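Local coordinates for protein Agap007691-pb (Anopheles gambiae, PDB 5C98) that has the serpin fold and may inhibit serine proteases, although its actual function has not been established, at residues A[55-59]-A[60-64]; A[102-105]-A[106-109]; A[308-311]-A[312-315]. One frame throughout, in Å; residues are numbered along the deposited sequence.

Contact 1. Residues A[55-59]-A[60-64]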
loop_
_atom_site.group_PDB
_atom_site.type_symbol
_atom_site.label_atom_id
_atom_site.label_comp_id
_atom_site.label_asym_id
_atom_site.label_seq_id
_atom_site.Cartn_x
_atom_site.Cartn_y
_atom_site.Cartn_z
ATOM N N PRO A 55 15.190 -16.143 -1.901
ATOM C CA PRO A 55 15.926 -17.418 -1.921
ATOM C C PRO A 55 16.374 -17.846 -3.310
ATOM O O PRO A 55 17.253 -18.711 -3.412
ATOM C CB PRO A 55 14.921 -18.417 -1.325
ATOM C CG PRO A 55 13.870 -17.585 -0.682
ATOM C CD PRO A 55 13.810 -16.319 -1.422
ATOM N N LEU A 56 15.792 -17.286 -4.363
ATOM C CA LEU A 56 16.093 -17.645 -5.744
ATOM C C LEU A 56 17.092 -16.706 -6.377
ATOM O O LEU A 56 17.453 -16.879 -7.538
ATOM C CB LEU A 56 14.796 -17.604 -6.567
ATOM C CG LEU A 56 13.666 -18.434 -5.952
ATOM C CD1 LEU A 56 12.556 -18.651 -6.940
ATOM C CD2 LEU A 56 14.169 -19.774 -5.447
ATOM N N ALA A 57 17.548 -15.711 -5.637
ATOM C CA ALA A 57 18.281 -14.598 -6.201
ATOM C C ALA A 57 19.775 -14.823 -6.078
ATOM O O ALA A 57 20.260 -15.402 -5.104
ATOM C CB ALA A 57 17.899 -13.309 -5.460
ATOM N N GLY A 58 20.516 -14.324 -7.069
ATOM C CA GLY A 58 21.958 -14.339 -7.024
ATOM C C GLY A 58 22.489 -13.264 -6.096
ATOM O O GLY A 58 21.747 -12.541 -5.434
ATOM N N ALA A 59 23.813 -13.156 -6.067
ATOM C CA ALA A 59 24.467 -12.318 -5.070
ATOM C C ALA A 59 24.050 -10.860 -5.177
ATOM O O ALA A 59 23.860 -10.191 -4.151
ATOM C CB ALA A 59 25.970 -12.422 -5.252
ATOM N N ALA A 60 23.950 -10.327 -6.403
ATOM C CA ALA A 60 23.639 -8.907 -6.573
ATOM C C ALA A 60 22.269 -8.564 -6.006
ATOM O O ALA A 60 22.112 -7.547 -5.310
ATOM C CB ALA A 60 23.708 -8.504 -8.047
ATOM N N VAL A 61 21.257 -9.368 -6.319
ATOM C CA VAL A 61 19.910 -9.073 -5.838
ATOM C C VAL A 61 19.767 -9.409 -4.359
ATOM O O VAL A 61 19.054 -8.714 -3.626
ATOM C CB VAL A 61 18.839 -9.762 -6.714
ATOM C CG1 VAL A 61 17.444 -9.744 -6.056
ATOM C CG2 VAL A 61 18.786 -9.077 -8.058
ATOM N N GLN A 62 20.396 -10.480 -3.882
ATOM C CA GLN A 62 20.345 -10.724 -2.446
ATOM C C GLN A 62 20.902 -9.539 -1.664
ATOM O O GLN A 62 20.336 -9.155 -0.639
ATOM C CB GLN A 62 21.049 -12.026 -2.078
ATOM C CG GLN A 62 20.232 -13.228 -2.460
ATOM C CD GLN A 62 20.740 -14.516 -1.877
ATOM O OE1 GLN A 62 21.924 -14.663 -1.584
ATOM N NE2 GLN A 62 19.825 -15.498 -1.731
ATOM N N GLU A 63 21.999 -8.931 -2.141
ATOM C CA GLU A 63 22.541 -7.752 -1.480
ATOM C C GLU A 63 21.531 -6.617 -1.501
ATOM O O GLU A 63 21.278 -5.980 -0.475
ATOM C CB GLU A 63 23.842 -7.336 -2.159
ATOM C CG GLU A 63 24.537 -6.163 -1.493
ATOM C CD GLU A 63 25.822 -5.796 -2.210
ATOM O OE1 GLU A 63 25.749 -5.033 -3.195
ATOM O OE2 GLU A 63 26.883 -6.295 -1.803
ATOM N N ASP A 64 20.936 -6.352 -2.665
ATOM C CA ASP A 64 19.913 -5.321 -2.770
ATOM C C ASP A 64 18.808 -5.533 -1.744
ATOM O O ASP A 64 18.325 -4.577 -1.131
ATOM C CB ASP A 64 19.292 -5.327 -4.166
ATOM C CG ASP A 64 19.993 -4.414 -5.153
ATOM O OD1 ASP A 64 21.081 -3.877 -4.863
ATOM O OD2 ASP A 64 19.432 -4.258 -6.265
HETATM O O HOH W 1 19.792 -18.496 -1.692
#

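Contact 2. Residues A[102-105]-A[106-109]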
loop_
_atom_site.group_PDB
_atom_site.type_symbol
_atom_site.label_atom_id
_atom_site.label_comp_id
_atom_site.label_asym_id
_atom_site.label_seq_id
_atom_site.Cartn_x
_atom_site.Cartn_y
_atom_site.Cartn_z
ATOM N N LEU A 102 2.639 -14.246 -12.370
ATOM C CA LEU A 102 2.534 -14.829 -13.700
ATOM C C LEU A 102 3.890 -15.364 -14.131
ATOM O O LEU A 102 4.914 -14.710 -13.955
ATOM C CB LEU A 102 2.092 -13.805 -14.745
ATOM C CG LEU A 102 0.698 -13.208 -14.618
ATOM C CD1 LEU A 102 0.514 -12.134 -15.674
ATOM C CD2 LEU A 102 -0.335 -14.310 -14.782
ATOM N N VAL A 103 3.887 -16.562 -14.696
ATOM C CA VAL A 103 5.072 -17.151 -15.307
ATOM C C VAL A 103 4.714 -17.588 -16.722
ATOM O O VAL A 103 3.584 -18.009 -17.002
ATOM C CB VAL A 103 5.640 -18.351 -14.509
ATOM C CG1 VAL A 103 6.210 -17.900 -13.175
ATOM C CG2 VAL A 103 4.587 -19.434 -14.317
ATOM N N GLU A 104 5.688 -17.480 -17.621
ATOM C CA GLU A 104 5.491 -17.949 -18.993
ATOM C C GLU A 104 5.258 -19.456 -19.014
ATOM O O GLU A 104 6.108 -20.244 -18.582
ATOM C CB GLU A 104 6.709 -17.584 -19.851
ATOM C CG GLU A 104 6.776 -18.241 -21.239
ATOM C CD GLU A 104 5.510 -18.083 -22.070
ATOM O OE1 GLU A 104 4.937 -16.967 -22.089
ATOM O OE2 GLU A 104 5.107 -19.089 -22.702
ATOM N N GLU A 105 4.117 -19.861 -19.569
ATOM C CA GLU A 105 3.675 -21.248 -19.472
ATOM C C GLU A 105 4.553 -22.220 -20.250
ATOM O O GLU A 105 4.559 -23.410 -19.929
ATOM C CB GLU A 105 2.233 -21.379 -19.960
ATOM C CG GLU A 105 2.008 -21.070 -21.455
ATOM C CD GLU A 105 0.534 -21.059 -21.835
ATOM O OE1 GLU A 105 -0.320 -21.137 -20.930
ATOM O OE2 GLU A 105 0.230 -20.969 -23.046
ATOM N N THR A 106 5.295 -21.765 -21.255
ATOM C CA THR A 106 6.059 -22.719 -22.052
ATOM C C THR A 106 7.411 -23.065 -21.447
ATOM O O THR A 106 8.118 -23.894 -22.030
ATOM C CB THR A 106 6.288 -22.211 -23.476
ATOM O OG1 THR A 106 7.009 -20.979 -23.432
ATOM C CG2 THR A 106 4.950 -22.039 -24.245
ATOM N N LEU A 107 7.784 -22.471 -20.316
ATOM C CA LEU A 107 9.068 -22.731 -19.676
ATOM C C LEU A 107 8.848 -23.588 -18.436
ATOM O O LEU A 107 8.161 -23.167 -17.503
ATOM C CB LEU A 107 9.759 -21.419 -19.294
ATOM C CG LEU A 107 10.088 -20.455 -20.443
ATOM C CD1 LEU A 107 10.761 -19.212 -19.900
ATOM C CD2 LEU A 107 10.983 -21.145 -21.460
ATOM N N ARG A 108 9.496 -24.745 -18.395
ATOM C CA ARG A 108 9.450 -25.576 -17.203
ATOM C C ARG A 108 10.069 -24.841 -16.020
ATOM O O ARG A 108 11.110 -24.194 -16.146
ATOM C CB ARG A 108 10.203 -26.880 -17.466
ATOM C CG ARG A 108 10.120 -27.876 -16.341
ATOM C CD ARG A 108 10.793 -29.186 -16.735
ATOM N NE ARG A 108 11.447 -29.844 -15.607
ATOM C CZ ARG A 108 12.235 -30.909 -15.732
ATOM N NH1 ARG A 108 12.462 -31.430 -16.931
ATOM N NH2 ARG A 108 12.796 -31.455 -14.658
ATOM N N LEU A 109 9.402 -24.929 -14.878
ATOM C CA LEU A 109 9.860 -24.298 -13.648
ATOM C C LEU A 109 10.920 -25.140 -12.949
ATOM O O LEU A 109 10.909 -26.370 -12.996
ATOM C CB LEU A 109 8.684 -24.104 -12.694
ATOM C CG LEU A 109 7.599 -23.148 -13.217
ATOM C CD1 LEU A 109 6.396 -23.163 -12.303
ATOM C CD2 LEU A 109 8.168 -21.738 -13.334
HETATM O O HOH W 2 6.151 -21.880 -16.263
#

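Contact 3. Residues A[308-311]-A[312-315]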
loop_
_atom_site.group_PDB
_atom_site.type_symbol
_atom_site.label_atom_id
_atom_site.label_comp_id
_atom_site.label_asym_id
_atom_site.label_seq_id
_atom_site.Cartn_x
_atom_site.Cartn_y
_atom_site.Cartn_z
ATOM N N HIS A 308 16.556 -17.402 -10.156
ATOM C CA HIS A 308 16.495 -18.784 -10.630
ATOM C C HIS A 308 15.064 -19.277 -10.499
ATOM O O HIS A 308 14.639 -19.743 -9.450
ATOM C CB HIS A 308 17.447 -19.668 -9.844
ATOM C CG HIS A 308 17.496 -21.074 -10.337
ATOM N ND1 HIS A 308 17.857 -22.127 -9.530
ATOM C CD2 HIS A 308 17.228 -21.605 -11.553
ATOM C CE1 HIS A 308 17.803 -23.247 -10.224
ATOM N NE2 HIS A 308 17.424 -22.958 -11.454
ATOM N N VAL A 309 14.309 -19.150 -11.589
ATOM C CA VAL A 309 12.908 -19.534 -11.630
ATOM C C VAL A 309 12.687 -20.760 -12.501
ATOM O O VAL A 309 11.879 -21.626 -12.159
ATOM C CB VAL A 309 12.075 -18.358 -12.152
ATOM C CG1 VAL A 309 10.619 -18.766 -12.403
ATOM C CG2 VAL A 309 12.190 -17.199 -11.191
ATOM N N PHE A 310 13.381 -20.835 -13.630
ATOM C CA PHE A 310 13.112 -21.837 -14.652
ATOM C C PHE A 310 14.147 -22.959 -14.672
ATOM O O PHE A 310 15.287 -22.823 -14.222
ATOM C CB PHE A 310 13.046 -21.140 -16.004
ATOM C CG PHE A 310 11.960 -20.109 -16.075
ATOM C CD1 PHE A 310 10.640 -20.506 -16.129
ATOM C CD2 PHE A 310 12.237 -18.754 -16.013
ATOM C CE1 PHE A 310 9.621 -19.594 -16.149
ATOM C CE2 PHE A 310 11.218 -17.836 -16.044
ATOM C CZ PHE A 310 9.909 -18.256 -16.109
ATOM N N HIS A 311 13.717 -24.090 -15.222
ATOM C CA HIS A 311 14.544 -25.279 -15.261
ATOM C C HIS A 311 15.761 -25.103 -16.165
ATOM O O HIS A 311 16.894 -25.389 -15.754
ATOM C CB HIS A 311 13.683 -26.435 -15.755
ATOM C CG HIS A 311 14.451 -27.687 -15.989
ATOM N ND1 HIS A 311 14.969 -28.428 -14.954
ATOM C CD2 HIS A 311 14.828 -28.308 -17.131
ATOM C CE1 HIS A 311 15.607 -29.474 -15.447
ATOM N NE2 HIS A 311 15.542 -29.423 -16.766
ATOM N N ASP A 312 15.552 -24.671 -17.408
ATOM C CA ASP A 312 16.635 -24.673 -18.392
ATOM C C ASP A 312 16.589 -23.447 -19.298
ATOM O O ASP A 312 16.767 -23.558 -20.516
ATOM C CB ASP A 312 16.593 -25.943 -19.240
ATOM C CG ASP A 312 15.252 -26.142 -19.930
ATOM O OD1 ASP A 312 14.469 -25.174 -20.017
ATOM O OD2 ASP A 312 14.980 -27.276 -20.382
ATOM N N SER A 313 16.352 -22.263 -18.734
ATOM C CA SER A 313 16.391 -21.045 -19.527
ATOM C C SER A 313 17.308 -19.955 -18.981
ATOM O O SER A 313 17.391 -18.885 -19.591
ATOM C CB SER A 313 14.976 -20.490 -19.735
ATOM O OG SER A 313 14.437 -20.005 -18.526
ATOM N N GLY A 314 18.009 -20.195 -17.883
ATOM C CA GLY A 314 18.899 -19.207 -17.312
ATOM C C GLY A 314 18.187 -18.248 -16.379
ATOM O O GLY A 314 16.982 -18.012 -16.471
ATOM N N ARG A 315 18.962 -17.675 -15.459
ATOM C CA ARG A 315 18.389 -16.733 -14.510
ATOM C C ARG A 315 17.695 -15.593 -15.244
ATOM O O ARG A 315 18.107 -15.182 -16.330
ATOM C CB ARG A 315 19.480 -16.158 -13.602
ATOM C CG ARG A 315 19.921 -17.080 -12.501
ATOM C CD ARG A 315 21.045 -16.496 -11.661
ATOM N NE ARG A 315 21.574 -17.518 -10.791
ATOM C CZ ARG A 315 21.116 -17.818 -9.580
ATOM N NH1 ARG A 315 20.128 -17.103 -9.024
ATOM N NH2 ARG A 315 21.660 -18.834 -8.938
HETATM O O HOH W 3 15.600 -19.157 -14.254
HETATM O O HOH W 4 17.431 -21.949 -15.530
#

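Contact 1. Residues A[55-59]-A[60-64]
With chi1 at -74°, Gln62 sets CG beside its own backbone N and opposite the carbonyl carbon, and its extended chain (chi2 -168°) then runs back along the incoming backbone toward Ala57 and Pro55. Val61 is turned differently: its CG1 lies anti to the backbone N (chi1 167°) and meets the methyl of Ala57, CB to CG1 3.6 Å. That same Ala57 CB has the Gln62 CG methylene 3.8 Å away, so one small methyl packs against two successive residues of the first helical turn. The carboxamide is fixed at its nitrogen. Gln62 NE2 donates to Tyr54 O and also to a water at 3.0 Å, which in turn donates to Pro55 O at 3.1 Å. Here a short 3-10 segment leads, through Ala57 and Gly58, into helix 59-69 of the serpin fold, with Gly58 as the N-cap residue. Its carbonyl opens the helical bonding: Gln62 N reaches Gly58 O at 2.9 Å. One residue on, Glu63 N binds Ala59 O at 3.0 Å. At the start of the helix, Val61 N is taken up by the carboxylate of Asp306. The residues leading into the helix pack on their surroundings, Ala57 on Leu307 and Pro55 on Val75 and Ile79 of helix 75-89.

Contact 2. Residues A[102-105]-A[106-109]
Thr106 is gripped twice by the carboxylate of Glu104. Its hydroxyl donates to Glu104 OE2, OG1 to OE2 2.8 Å, on the anti side of the carboxylate, while its backbone N reaches the same oxygen at 3.0 Å from the opposite face of the plane. The Glu104 chain makes this possible by folding at chi2 (51°), which curls the acid back over the turn; its other oxygen, OE1, accepts from the backbone N of Leu130, so both carboxylate oxygens are hydrogen-bonded. Leu107 closes a type I beta turn that begins at Glu104: Leu107 N donates to Glu104 O over a longish 3.3 Å. A water bridges the same two residues, donating to Glu104 O at 2.8 Å and to Leu107 O at 2.7 Å. The turn ends strand 95-104 of the serpin domain, which pairs with strands 124-128 and 169-177, and it leads the chain toward helix 111-119. Leu107 CG comes within 4.1 Å of Glu104 CG, on the aliphatic part of that side chain. Farther on, Leu109 swings a methyl back toward the strand, its CD2 4.3 Å from Val103 CG1, and Val103 also packs on Phe113 of helix 111-119.

Contact 3. Residues A[308-311]-A[312-315]
Packing between side chains brings Phe310 and Ser313 together: the serine OG sits 3.1 Å from Phe310 CB and approaches the ring obliquely. With chi1 at 69°, Ser313 tucks that hydroxyl between its own N and carbonyl carbon. Val309 CG1 lies over the centre of one face of the Phe310 ring, 3.7 Å above its plane. Where the two ends of 308-315 meet, the Arg315 guanidinium has the His308 CB methylene over one face, offset toward the rim, with CB to NH1 3.8 Å. Arg315 NH1 has its polar partner earlier in the same loop, the carbonyl O of Asp306. The chain here is a surface loop between helix 300-303 and strand 320-328 of the serpin domain that doubles back on itself, its two arms running nearly antiparallel. Water links these arms. One molecule accepts from Phe310 N and donates to Gly314 O, both at 2.9 Å; a second donates to Phe310 O at 2.7 Å and accepts from Gly314 N at 3.0 Å. Phe310 and Gly314 are thus joined through both their amide and carbonyl groups. Asp312 places OD2 at the edge of the His311 ring, 3.4 Å from His311 CD2, the ring and carboxylate planes 60° apart.

All three contacts lie toward one end of the serpin domain. Contact 1 is partly buried and is held by helical backbone bonds and small apolar groups; contacts 2 and 3 are at the surface, one a turn fastened by a carboxylate, the other a loop whose arms are joined by water. The loop of contact 3 connects the other two. His308 N probably bonds to Leu56 O of contact 1 at 2.8 Å, and His311 N probably does so to Arg108 O of contact 2. Phe310 packs on Leu107 and Leu109, while Arg315 lies against the backbone before helix 59-69. Contacts 1 and 2 do not touch, their nearest atoms being about 8 Å apart.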